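Putative NADH-flavin reductase (Lactobacillus casei ATCC 334, PDB 3H2S) binds NADPH in a Rossmann-type domain and is probably an NAD(P)H-dependent oxidoreductase, possibly a flavin reductase. Local coordinates at residues Leu48-Pro52 against Leu53-Glu57; Leu81-Asp84 against Phe85-Leu89; His88-Ser91 against Leu92-Ser96. One frame throughout, in Å; residues are numbered along the deposited sequence.

Interaction 1: Leu48-Pro52 against Leu53-Glu57; sequences LVKEP and LVLTE
L53 follows P52 in a short 3-10 turn that leads out of strand 46-49, an edge strand of the Rossmann-type sheet. The side chain of L53 packs on L81, F85 and H88 of helix 80-91. P52 itself touches the bound NADPH and L70, so the turn forms part of the cofactor pocket wall. V54 closes the first backbone bond, with V54 N 2.9 Å from E51 O. Its CG1 comes against the flank of the K50 chain, nearly perpendicular to it, with V54 CG1 3.7 Å from K50 CG. L55 closes the second bond, L55 N to P52 O at 3.2 Å. L55 CD2 meets L48 CD2 of the strand at 3.5 Å, and the two leucine chains run alongside in opposite senses. Just beyond the strand, K50 CD lies 3.8 Å from the same L55 CD2. T56 is the N-cap of helix 57-60: its side chain caps a backbone N just beyond, and its own backbone N bonds D59 OD2. D59 OD2 also forms a salt bridge with K50 NZ. The K50 chain bends at chi3 and chi4, and its tip passes the threonine methyl, with K50 NZ 4.2 Å from T56 CG2.

Interaction 2: Leu81-Asp84 against Phe85-Leu89; sequences LHLD and FATHL. With NDP (NADPH dihydro-nicotinamide-adenine-dinucleotide phosphate), chain C.
D84 OD1 accepts a hydrogen bond from a water at 2.7 Å and also forms a salt bridge with R94 of the second subunit. The water in turn accepts a bond from T87 OG1 at 2.8 Å, so it links two side chains one helical turn apart. T87 OG1 sits between its backbone N and carbonyl carbon (chi1 64°), while CG2 turns to L83 CD1, 3.8 Å away. The hydroxyl thus serves the water and the methyl serves the apolar side. The aspartate is buried, and the arginine across the interface probably helps to keep it charged. Regular helix bonds hold the backbone, among them F85 N to L81 O at 2.9 Å and T87 N to L83 O, which is nearly straight at 170°. The F85 ring folds back along the helix. L81 CB lies over one face of it, 4.1 Å from the ring centroid, in a CH-pi contact. At its edge, near the ring plane, F85 CZ comes 3.9 Å from C6A of NADPH. L81 CD1 also reaches the adenine, 3.5 Å from N6A. These two side chains therefore line the adenine end of the pocket. H82 serves the other half of the cofactor. Its NE2 makes a weak hydrogen bond of 3.4 Å to O2D of the nicotinamide-side ribose, and its ring packs on Q138 and E141. The segment lies in helix 80-91 of the beta-alpha-beta unit formed with strands 65-68 and 99-103. A86 and L89 pack on F102 of strand 99-103, T87 touches F144 of helix 132-145, and L83, D84 and T87 meet the second subunit.

Interaction 3: His88-Ser91 against Leu92-Ser96; sequences HLVS and LLRNS
L92 and L93 pack back on the last turn of helix 80-91, where the chain leaves the helix of a Rossmann-type beta-alpha-beta unit. This is the tight part. L93 CG lies 3.2 Å from L89 O, and L93 CD1 reaches L89 CG. L92 CG sits 3.3 Å from H88 O, and its CD1 comes obliquely to the H88 ring. The end of the helix is wound more tightly than its middle. L92 N bonds to L89 O at 3.0 Å and L93 N to V90 O at 2.9 Å. The bond from L92 N to H88 O is weak. S91 OG, placed between its backbone N and carbonyl carbon (chi1 81°), donates to H88 O. The other side is looser. A type II turn from L93 to S96 carries the exposed N95, and a water lies 2.7 Å from S91 O and takes a weak bond from R94 N. The R94 side chain, by contrast, is buried against the helix and the second subunit. It bends back at chi2 (-69°), laying one guanidinium face over V90. Its charge pairs with D84 of the second subunit. With alanine in place of R94, that D84 would probably lose its charged mate and V90 CG1 the guanidinium that lies over it. V90 CG1 is 3.5 Å from R94 NH2.

How the interactions relate
From the N terminus, interaction 1 comes first. It closes the short turn between strand 46-49 and helix 57-60. Interaction 2 follows within helix 80-91, and interaction 3 lies where the chain leaves that helix toward strand 99-103. The contacts run in series and none nests in another, but interactions 2 and 3 share H88 and L89. H88 also ties the helix to the earlier turn, with a probable hydrogen bond from H88 NE2 to L55 O at 2.8 Å. Interactions 1 and 2 both border the NADPH pocket. Interactions 2 and 3 both face the second subunit.

Interaction 1: Leu48-Pro52 against Leu53-Glu57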
ATOM      1  N   LEU A  48      10.056  19.134 -10.758  1.00 13.71           N
ATOM      2  CA  LEU A  48      10.416  17.793 -11.224  1.00 12.22           C
ATOM      3  C   LEU A  48       9.274  17.177 -12.031  1.00 14.41           C
ATOM      4  O   LEU A  48       8.172  16.983 -11.508  1.00 11.35           O
ATOM      5  CB  LEU A  48      10.769  16.893 -10.037  1.00 13.80           C
ATOM      6  CG  LEU A  48      10.971  15.414 -10.384  1.00 11.61           C
ATOM      7  CD1 LEU A  48      12.225  15.221 -11.260  1.00 14.81           C
ATOM      8  CD2 LEU A  48      11.062  14.605  -9.087  1.00 12.91           C
ATOM      9  N   VAL A  49       9.501  16.993 -13.330  1.00 14.59           N
ATOM     10  CA  VAL A  49       8.455  16.489 -14.222  1.00 13.38           C
ATOM     11  C   VAL A  49       8.548  14.976 -14.292  1.00 15.50           C
ATOM     12  O   VAL A  49       9.387  14.424 -15.018  1.00 13.27           O
ATOM     13  CB  VAL A  49       8.559  17.078 -15.662  1.00 14.97           C
ATOM     14  CG1 VAL A  49       7.423  16.546 -16.542  1.00 14.60           C
ATOM     15  CG2 VAL A  49       8.512  18.595 -15.632  1.00 13.34           C
ATOM     16  N   LYS A  50       7.730  14.313 -13.478  1.00 13.17           N
ATOM     17  CA  LYS A  50       7.813  12.879 -13.319  1.00 16.43           C
ATOM     18  C   LYS A  50       6.488  12.354 -12.792  1.00 16.56           C
ATOM     19  O   LYS A  50       5.813  13.016 -12.000  1.00 14.21           O
ATOM     20  CB  LYS A  50       8.939  12.525 -12.344  1.00 18.47           C
ATOM     21  CG  LYS A  50       9.247  11.039 -12.276  1.00 25.75           C
ATOM     22  CD  LYS A  50      10.349  10.767 -11.268  1.00 23.12           C
ATOM     23  CE  LYS A  50      11.682  10.676 -11.936  1.00 19.58           C
ATOM     24  NZ  LYS A  50      12.589   9.705 -11.242  1.00 23.85           N
ATOM     25  N   GLU A  51       6.089  11.191 -13.283  1.00 16.35           N
ATOM     26  CA  GLU A  51       4.938  10.478 -12.724  1.00 16.89           C
ATOM     27  C   GLU A  51       5.171  10.151 -11.247  1.00 12.82           C
ATOM     28  O   GLU A  51       6.229   9.653 -10.873  1.00 12.43           O
ATOM     29  CB  GLU A  51       4.698   9.189 -13.513  1.00 18.98           C
ATOM     30  CG  GLU A  51       4.324   9.419 -14.960  1.00 25.28           C
ATOM     31  CD  GLU A  51       4.214   8.117 -15.742  1.00 33.57           C
ATOM     32  OE1 GLU A  51       4.622   7.058 -15.210  1.00 46.79           O
ATOM     33  OE2 GLU A  51       3.719   8.151 -16.891  1.00 50.58           O
ATOM     34  N   PRO A  52       4.198  10.470 -10.389  1.00 11.49           N
ATOM     35  CA  PRO A  52       4.406  10.232  -8.960  1.00  9.62           C
ATOM     36  C   PRO A  52       4.754   8.778  -8.657  1.00 10.28           C
ATOM     37  O   PRO A  52       5.581   8.528  -7.795  1.00  9.02           O
ATOM     38  CB  PRO A  52       3.057  10.599  -8.340  1.00 11.76           C
ATOM     39  CG  PRO A  52       2.509  11.640  -9.266  1.00 14.71           C
ATOM     40  CD  PRO A  52       2.986  11.262 -10.656  1.00  9.96           C
ATOM     41  N   LEU A  53       4.201   7.834  -9.416  1.00 10.68           N
ATOM     42  CA  LEU A  53       4.397   6.415  -9.106  1.00 12.73           C
ATOM     43  C   LEU A  53       5.788   5.950  -9.536  1.00 14.13           C
ATOM     44  O   LEU A  53       6.162   4.792  -9.359  1.00 14.03           O
ATOM     45  CB  LEU A  53       3.320   5.556  -9.784  1.00 14.04           C
ATOM     46  CG  LEU A  53       2.142   5.008  -8.974  1.00 19.69           C
ATOM     47  CD1 LEU A  53       1.993   5.580  -7.592  1.00 16.01           C
ATOM     48  CD2 LEU A  53       0.848   5.068  -9.745  1.00 16.23           C
ATOM     49  N   VAL A  54       6.555   6.862 -10.111  1.00 11.98           N
ATOM     50  CA  VAL A  54       7.883   6.521 -10.616  1.00 14.42           C
ATOM     51  C   VAL A  54       8.971   7.304  -9.882  1.00 12.17           C
ATOM     52  O   VAL A  54      10.160   7.061 -10.084  1.00 13.19           O
ATOM     53  CB  VAL A  54       7.944   6.733 -12.143  1.00 13.58           C
ATOM     54  CG1 VAL A  54       9.264   7.317 -12.592  1.00 24.62           C
ATOM     55  CG2 VAL A  54       7.600   5.422 -12.850  1.00 19.43           C
ATOM     56  N   LEU A  55       8.556   8.126  -8.918  1.00 10.36           N
ATOM     57  CA  LEU A  55       9.492   8.755  -7.994  1.00  9.98           C
ATOM     58  C   LEU A  55      10.372   7.731  -7.275  1.00 13.17           C
ATOM     59  O   LEU A  55       9.917   6.635  -6.941  1.00 10.75           O
ATOM     60  CB  LEU A  55       8.761   9.611  -6.970  1.00 11.85           C
ATOM     61  CG  LEU A  55       8.088  10.890  -7.472  1.00 15.92           C
ATOM     62  CD1 LEU A  55       7.189  11.458  -6.371  1.00 17.91           C
ATOM     63  CD2 LEU A  55       9.137  11.916  -7.906  1.00 11.72           C
ATOM     64  N   THR A  56      11.655   8.059  -7.125  1.00 14.04           N
ATOM     65  CA  THR A  56      12.621   7.144  -6.503  1.00 14.21           C
ATOM     66  C   THR A  56      13.087   7.694  -5.166  1.00 16.61           C
ATOM     67  O   THR A  56      12.881   8.869  -4.863  1.00 15.38           O
ATOM     68  CB  THR A  56      13.867   6.965  -7.394  1.00 15.57           C
ATOM     69  OG1 THR A  56      14.528   8.227  -7.533  1.00 15.27           O
ATOM     70  CG2 THR A  56      13.465   6.449  -8.770  1.00 17.03           C
ATOM     71  N   GLU A  57      13.804   6.871  -4.409  1.00 17.90           N
ATOM     72  CA  GLU A  57      14.373   7.330  -3.153  1.00 24.86           C
ATOM     73  C   GLU A  57      15.315   8.502  -3.386  1.00 22.27           C
ATOM     74  O   GLU A  57      15.233   9.510  -2.687  1.00 24.13           O
ATOM     75  CB  GLU A  57      15.107   6.194  -2.439  1.00 25.11           C
ATOM     76  CG  GLU A  57      14.239   5.450  -1.456  1.00 32.38           C
ATOM     77  CD  GLU A  57      15.053   4.607  -0.489  1.00 42.56           C
ATOM     78  OE1 GLU A  57      16.284   4.831  -0.387  1.00 39.32           O
ATOM     79  OE2 GLU A  57      14.460   3.719   0.160  1.00 46.28           O
TER

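Interaction 2: Leu81-Asp84 against Phe85-Leu89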
ATOM      1  N   LEU A  81      -5.855   5.351  -7.375  1.00  8.81           N
ATOM      2  CA  LEU A  81      -4.638   6.167  -7.318  1.00  6.96           C
ATOM      3  C   LEU A  81      -4.422   6.881  -5.996  1.00  7.35           C
ATOM      4  O   LEU A  81      -3.276   7.102  -5.587  1.00  7.70           O
ATOM      5  CB  LEU A  81      -4.592   7.160  -8.471  1.00  8.91           C
ATOM      6  CG  LEU A  81      -4.393   6.598  -9.879  1.00 11.35           C
ATOM      7  CD1 LEU A  81      -4.469   7.723 -10.909  1.00  9.68           C
ATOM      8  CD2 LEU A  81      -3.061   5.863  -9.984  1.00 14.70           C
ATOM      9  N   HIS A  82      -5.503   7.271  -5.322  1.00  8.63           N
ATOM     10  CA  HIS A  82      -5.372   7.827  -3.982  1.00  8.15           C
ATOM     11  C   HIS A  82      -4.541   6.900  -3.103  1.00  8.39           C
ATOM     12  O   HIS A  82      -3.657   7.344  -2.355  1.00 11.24           O
ATOM     13  CB  HIS A  82      -6.744   8.034  -3.349  1.00  8.05           C
ATOM     14  CG  HIS A  82      -7.431   9.283  -3.804  1.00 10.46           C
ATOM     15  ND1 HIS A  82      -8.591   9.267  -4.547  1.00 15.76           N
ATOM     16  CD2 HIS A  82      -7.119  10.587  -3.616  1.00  8.23           C
ATOM     17  CE1 HIS A  82      -9.019  10.509  -4.705  1.00  9.75           C
ATOM     18  NE2 HIS A  82      -8.130  11.328  -4.171  1.00 11.57           N
ATOM     19  N   LEU A  83      -4.874   5.617  -3.156  1.00  5.94           N
ATOM     20  CA  LEU A  83      -4.140   4.603  -2.421  1.00  6.07           C
ATOM     21  C   LEU A  83      -2.719   4.362  -2.961  1.00  7.78           C
ATOM     22  O   LEU A  83      -1.745   4.423  -2.204  1.00  6.97           O
ATOM     23  CB  LEU A  83      -4.936   3.302  -2.385  1.00  5.86           C
ATOM     24  CG  LEU A  83      -4.357   2.121  -1.596  1.00  6.97           C
ATOM     25  CD1 LEU A  83      -4.075   2.502  -0.121  1.00  9.60           C
ATOM     26  CD2 LEU A  83      -5.308   0.939  -1.682  1.00  6.74           C
ATOM     27  N   ASP A  84      -2.606   4.119  -4.265  1.00  5.32           N
ATOM     28  CA  ASP A  84      -1.317   3.806  -4.889  1.00  5.97           C
ATOM     29  C   ASP A  84      -0.277   4.915  -4.712  1.00  6.63           C
ATOM     30  O   ASP A  84       0.893   4.633  -4.465  1.00  6.32           O
ATOM     31  CB  ASP A  84      -1.501   3.485  -6.384  1.00  7.22           C
ATOM     32  CG  ASP A  84      -2.147   2.121  -6.620  1.00 10.55           C
ATOM     33  OD1 ASP A  84      -2.225   1.289  -5.680  1.00 11.01           O
ATOM     34  OD2 ASP A  84      -2.613   1.891  -7.755  1.00 11.75           O
ATOM     35  N   PHE A  85      -0.670   6.174  -4.886  1.00  8.10           N
ATOM     36  CA  PHE A  85       0.301   7.260  -4.680  1.00  7.08           C
ATOM     37  C   PHE A  85       0.839   7.200  -3.239  1.00  7.56           C
ATOM     38  O   PHE A  85       2.017   7.464  -2.998  1.00  7.32           O
ATOM     39  CB  PHE A  85      -0.350   8.623  -4.898  1.00  5.79           C
ATOM     40  CG  PHE A  85      -0.847   8.863  -6.304  1.00  8.80           C
ATOM     41  CD1 PHE A  85      -0.043   8.580  -7.403  1.00  9.71           C
ATOM     42  CD2 PHE A  85      -2.008   9.593  -6.508  1.00  8.83           C
ATOM     43  CE1 PHE A  85      -0.408   8.976  -8.677  1.00 12.88           C
ATOM     44  CE2 PHE A  85      -2.382   9.983  -7.802  1.00  9.93           C
ATOM     45  CZ  PHE A  85      -1.597   9.629  -8.879  1.00 12.86           C
ATOM     46  N   ALA A  86      -0.060   7.005  -2.266  1.00  7.04           N
ATOM     47  CA  ALA A  86       0.344   7.002  -0.867  1.00  6.00           C
ATOM     48  C   ALA A  86       1.250   5.821  -0.523  1.00  8.00           C
ATOM     49  O   ALA A  86       2.231   5.987   0.215  1.00  7.97           O
ATOM     50  CB  ALA A  86      -0.889   7.030   0.053  1.00  8.40           C
ATOM     51  N   THR A  87       0.869   4.617  -0.956  1.00  7.23           N
ATOM     52  CA  THR A  87       1.689   3.436  -0.667  1.00  6.83           C
ATOM     53  C   THR A  87       3.068   3.619  -1.284  1.00  7.51           C
ATOM     54  O   THR A  87       4.070   3.197  -0.710  1.00  6.89           O
ATOM     55  CB  THR A  87       1.057   2.125  -1.197  1.00  8.82           C
ATOM     56  OG1 THR A  87       0.988   2.164  -2.634  1.00  8.62           O
ATOM     57  CG2 THR A  87      -0.368   1.897  -0.609  1.00  6.08           C
ATOM     58  N   HIS A  88       3.121   4.204  -2.481  1.00  7.35           N
ATOM     59  CA  HIS A  88       4.408   4.411  -3.134  1.00  4.64           C
ATOM     60  C   HIS A  88       5.251   5.399  -2.333  1.00  6.20           C
ATOM     61  O   HIS A  88       6.450   5.179  -2.113  1.00  7.91           O
ATOM     62  CB  HIS A  88       4.232   4.919  -4.574  1.00  5.12           C
ATOM     63  CG  HIS A  88       5.523   5.023  -5.325  1.00  8.33           C
ATOM     64  ND1 HIS A  88       6.356   3.940  -5.503  1.00 11.33           N
ATOM     65  CD2 HIS A  88       6.217   6.106  -5.758  1.00  8.52           C
ATOM     66  CE1 HIS A  88       7.462   4.335  -6.114  1.00 10.45           C
ATOM     67  NE2 HIS A  88       7.418   5.648  -6.247  1.00  9.65           N
ATOM     68  N   LEU A  89       4.647   6.526  -1.964  1.00  6.54           N
ATOM     69  CA  LEU A  89       5.369   7.531  -1.161  1.00  8.90           C
ATOM     70  C   LEU A  89       5.922   6.959   0.149  1.00  6.90           C
ATOM     71  O   LEU A  89       7.085   7.182   0.502  1.00  8.13           O
ATOM     72  CB  LEU A  89       4.475   8.744  -0.870  1.00  8.93           C
ATOM     73  CG  LEU A  89       5.177   9.881  -0.108  1.00  7.39           C
ATOM     74  CD1 LEU A  89       6.542  10.246  -0.720  1.00  8.82           C
ATOM     75  CD2 LEU A  89       4.285  11.119   0.005  1.00 11.66           C
TER
HETATM   76  PA  NDP C 301      -6.876  18.887  -7.873  1.00 15.04           P
HETATM   77  O1A NDP C 301      -8.004  18.163  -8.662  1.00 12.73           O
HETATM   78  O2A NDP C 301      -6.801  20.373  -7.952  1.00  9.47           O
HETATM   79  O5B NDP C 301      -5.607  18.140  -8.711  1.00 29.10           O
HETATM   80  C5B NDP C 301      -4.688  17.566  -7.746  1.00 25.25           C
HETATM   81  C4B NDP C 301      -3.308  17.240  -8.439  1.00 12.08           C
HETATM   82  O4B NDP C 301      -3.359  15.909  -8.912  1.00 10.89           O
HETATM   83  C3B NDP C 301      -3.042  18.114  -9.711  1.00 14.19           C
HETATM   84  O3B NDP C 301      -1.792  18.699  -9.518  1.00 15.92           O
HETATM   85  C2B NDP C 301      -3.005  17.028 -10.863  1.00 13.50           C
HETATM   86  O2B NDP C 301      -2.173  17.284 -11.940  1.00 15.08           O
HETATM   87  C1B NDP C 301      -2.518  15.807 -10.023  1.00 11.85           C
HETATM   88  N9A NDP C 301      -2.857  14.543 -10.699  1.00 13.22           N
HETATM   89  C8A NDP C 301      -4.182  14.075 -10.898  1.00 16.22           C
HETATM   90  N7A NDP C 301      -4.227  12.888 -11.509  1.00 16.77           N
HETATM   91  C5A NDP C 301      -2.872  12.543 -11.692  1.00 17.08           C
HETATM   92  C6A NDP C 301      -2.307  11.386 -12.258  1.00 14.64           C
HETATM   93  N6A NDP C 301      -3.137  10.434 -12.766  1.00 19.27           N
HETATM   94  N1A NDP C 301      -0.958  11.398 -12.560  1.00 15.62           N
HETATM   95  C2A NDP C 301      -0.214  12.396 -11.997  1.00 10.46           C
HETATM   96  N3A NDP C 301      -0.628  13.465 -11.252  1.00 17.66           N
HETATM   97  C4A NDP C 301      -2.001  13.549 -11.188  1.00 16.10           C
HETATM   98  O3  NDP C 301      -7.306  18.453  -6.419  1.00 13.94           O
HETATM   99  PN  NDP C 301      -7.663  19.127  -4.986  1.00 12.69           P
HETATM  100  O1N NDP C 301      -6.572  20.162  -4.654  1.00  9.79           O
HETATM  101  O2N NDP C 301      -9.011  19.739  -5.215  1.00 13.11           O
HETATM  102  O5D NDP C 301      -7.636  18.018  -3.788  1.00 14.73           O
HETATM  103  C5D NDP C 301      -6.458  17.755  -3.019  1.00 12.53           C
HETATM  104  C4D NDP C 301      -6.829  16.694  -1.967  1.00  9.36           C
HETATM  105  O4D NDP C 301      -7.998  17.181  -1.331  1.00 12.34           O
HETATM  106  C3D NDP C 301      -7.133  15.252  -2.468  1.00 11.45           C
HETATM  107  O3D NDP C 301      -6.714  14.326  -1.533  1.00 11.90           O
HETATM  108  C2D NDP C 301      -8.697  15.319  -2.618  1.00 15.02           C
HETATM  109  O2D NDP C 301      -9.282  14.053  -2.453  1.00 14.55           O
HETATM  110  C1D NDP C 301      -8.998  16.189  -1.345  1.00  9.92           C
HETATM  111  N1N NDP C 301     -10.374  16.680  -1.350  1.00 14.14           N
HETATM  112  C2N NDP C 301     -11.250  16.146  -0.314  1.00 13.62           C
HETATM  113  C3N NDP C 301     -12.729  16.489  -0.489  1.00 15.60           C
HETATM  114  C7N NDP C 301     -13.450  16.362   0.842  1.00 22.49           C
HETATM  115  O7N NDP C 301     -13.190  15.427   1.586  1.00 27.19           O
HETATM  116  N7N NDP C 301     -14.509  17.217   1.112  1.00 28.15           N
HETATM  117  C4N NDP C 301     -13.114  17.725  -1.276  1.00 14.22           C
HETATM  118  C5N NDP C 301     -12.256  17.982  -2.489  1.00 14.98           C
HETATM  119  C6N NDP C 301     -10.823  17.499  -2.466  1.00 14.77           C
HETATM  120  P2B NDP C 301      -2.635  18.320 -13.111  1.00 18.35           P
HETATM  121  O1X NDP C 301      -2.613  19.781 -12.531  1.00 18.31           O
HETATM  122  O2X NDP C 301      -1.470  18.324 -14.169  1.00 16.22           O
HETATM  123  O3X NDP C 301      -3.972  17.982 -13.676  1.00 21.30           O
HETATM  124  O   HOH W   1      -0.608   0.194  -3.858  1.00  7.03           O

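Interaction 3: His88-Ser91 against Leu92-Ser96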
ATOM      1  N   HIS A  88       3.121   4.204  -2.481  1.00  7.35           N
ATOM      2  CA  HIS A  88       4.408   4.411  -3.134  1.00  4.64           C
ATOM      3  C   HIS A  88       5.251   5.399  -2.333  1.00  6.20           C
ATOM      4  O   HIS A  88       6.450   5.179  -2.113  1.00  7.91           O
ATOM      5  CB  HIS A  88       4.232   4.919  -4.574  1.00  5.12           C
ATOM      6  CG  HIS A  88       5.523   5.023  -5.325  1.00  8.33           C
ATOM      7  ND1 HIS A  88       6.356   3.940  -5.503  1.00 11.33           N
ATOM      8  CD2 HIS A  88       6.217   6.106  -5.758  1.00  8.52           C
ATOM      9  CE1 HIS A  88       7.462   4.335  -6.114  1.00 10.45           C
ATOM     10  NE2 HIS A  88       7.418   5.648  -6.247  1.00  9.65           N
ATOM     11  N   LEU A  89       4.647   6.526  -1.964  1.00  6.54           N
ATOM     12  CA  LEU A  89       5.369   7.531  -1.161  1.00  8.90           C
ATOM     13  C   LEU A  89       5.922   6.959   0.149  1.00  6.90           C
ATOM     14  O   LEU A  89       7.085   7.182   0.502  1.00  8.13           O
ATOM     15  CB  LEU A  89       4.475   8.744  -0.870  1.00  8.93           C
ATOM     16  CG  LEU A  89       5.177   9.881  -0.108  1.00  7.39           C
ATOM     17  CD1 LEU A  89       6.542  10.246  -0.720  1.00  8.82           C
ATOM     18  CD2 LEU A  89       4.285  11.119   0.005  1.00 11.66           C
ATOM     19  N   VAL A  90       5.066   6.271   0.901  1.00  6.73           N
ATOM     20  CA  VAL A  90       5.500   5.594   2.123  1.00  6.27           C
ATOM     21  C   VAL A  90       6.695   4.664   1.882  1.00  5.59           C
ATOM     22  O   VAL A  90       7.653   4.642   2.666  1.00  5.68           O
ATOM     23  CB  VAL A  90       4.330   4.835   2.813  1.00  6.43           C
ATOM     24  CG1 VAL A  90       4.859   3.905   3.923  1.00  7.10           C
ATOM     25  CG2 VAL A  90       3.331   5.846   3.408  1.00  7.44           C
ATOM     26  N   SER A  91       6.697   3.969   0.753  1.00  7.12           N
ATOM     27  CA  SER A  91       7.769   3.021   0.475  1.00  7.69           C
ATOM     28  C   SER A  91       9.112   3.716   0.295  1.00  9.49           C
ATOM     29  O   SER A  91      10.163   3.101   0.487  1.00  9.11           O
ATOM     30  CB  SER A  91       7.438   2.174  -0.752  1.00  8.06           C
ATOM     31  OG  SER A  91       7.720   2.874  -1.957  1.00 12.20           O
ATOM     32  N   LEU A  92       9.077   5.013  -0.020  1.00  6.43           N
ATOM     33  CA  LEU A  92      10.307   5.788  -0.229  1.00  8.67           C
ATOM     34  C   LEU A  92      10.783   6.416   1.075  1.00  9.88           C
ATOM     35  O   LEU A  92      11.839   7.042   1.115  1.00 10.40           O
ATOM     36  CB  LEU A  92      10.072   6.904  -1.257  1.00 10.53           C
ATOM     37  CG  LEU A  92       9.480   6.500  -2.607  1.00 12.62           C
ATOM     38  CD1 LEU A  92       9.239   7.733  -3.474  1.00 10.87           C
ATOM     39  CD2 LEU A  92      10.440   5.525  -3.303  1.00 19.48           C
ATOM     40  N   LEU A  93       9.955   6.347   2.111  1.00 10.00           N
ATOM     41  CA  LEU A  93      10.282   7.017   3.361  1.00 11.18           C
ATOM     42  C   LEU A  93      10.745   6.084   4.477  1.00 12.23           C
ATOM     43  O   LEU A  93      10.906   6.513   5.616  1.00 12.24           O
ATOM     44  CB  LEU A  93       9.102   7.862   3.825  1.00 13.15           C
ATOM     45  CG  LEU A  93       8.575   8.826   2.763  1.00 19.39           C
ATOM     46  CD1 LEU A  93       7.423   9.597   3.328  1.00 14.65           C
ATOM     47  CD2 LEU A  93       9.693   9.756   2.297  1.00 12.92           C
ATOM     48  N   ARG A  94      11.011   4.826   4.144  1.00 12.23           N
ATOM     49  CA  ARG A  94      11.446   3.865   5.148  1.00 13.14           C
ATOM     50  C   ARG A  94      12.818   4.254   5.701  1.00 17.90           C
ATOM     51  O   ARG A  94      13.706   4.626   4.951  1.00 17.97           O
ATOM     52  CB  ARG A  94      11.491   2.460   4.543  1.00  9.19           C
ATOM     53  CG  ARG A  94      10.143   2.046   3.939  1.00 11.25           C
ATOM     54  CD  ARG A  94       9.097   1.843   5.033  1.00  9.40           C
ATOM     55  NE  ARG A  94       7.873   1.266   4.471  1.00  8.30           N
ATOM     56  CZ  ARG A  94       6.753   1.070   5.149  1.00  8.97           C
ATOM     57  NH1 ARG A  94       6.680   1.440   6.423  1.00 11.06           N
ATOM     58  NH2 ARG A  94       5.686   0.570   4.532  1.00  9.35           N
ATOM     59  N   ASN A  95      12.955   4.228   7.019  1.00 23.39           N
ATOM     60  CA  ASN A  95      14.186   4.681   7.675  1.00 31.95           C
ATOM     61  C   ASN A  95      14.650   6.089   7.264  1.00 30.90           C
ATOM     62  O   ASN A  95      15.830   6.309   6.997  1.00 33.51           O
ATOM     63  CB  ASN A  95      15.311   3.671   7.451  1.00 32.25           C
ATOM     64  CG  ASN A  95      14.988   2.304   8.031  1.00 42.75           C
ATOM     65  OD1 ASN A  95      14.486   2.196   9.160  1.00 44.74           O
ATOM     66  ND2 ASN A  95      15.223   1.255   7.239  1.00 46.97           N
ATOM     67  N   SER A  96      13.714   7.026   7.194  1.00 29.15           N
ATOM     68  CA  SER A  96      14.040   8.428   6.930  1.00 26.74           C
ATOM     69  C   SER A  96      13.265   9.310   7.900  1.00 24.14           C
ATOM     70  O   SER A  96      12.182   8.942   8.359  1.00 24.59           O
ATOM     71  CB  SER A  96      13.686   8.793   5.485  1.00 29.82           C
ATOM     72  OG  SER A  96      13.677  10.199   5.278  1.00 31.76           O
TER
HETATM   73  O   HOH W   2      12.494   3.762   1.681  1.00 26.07           O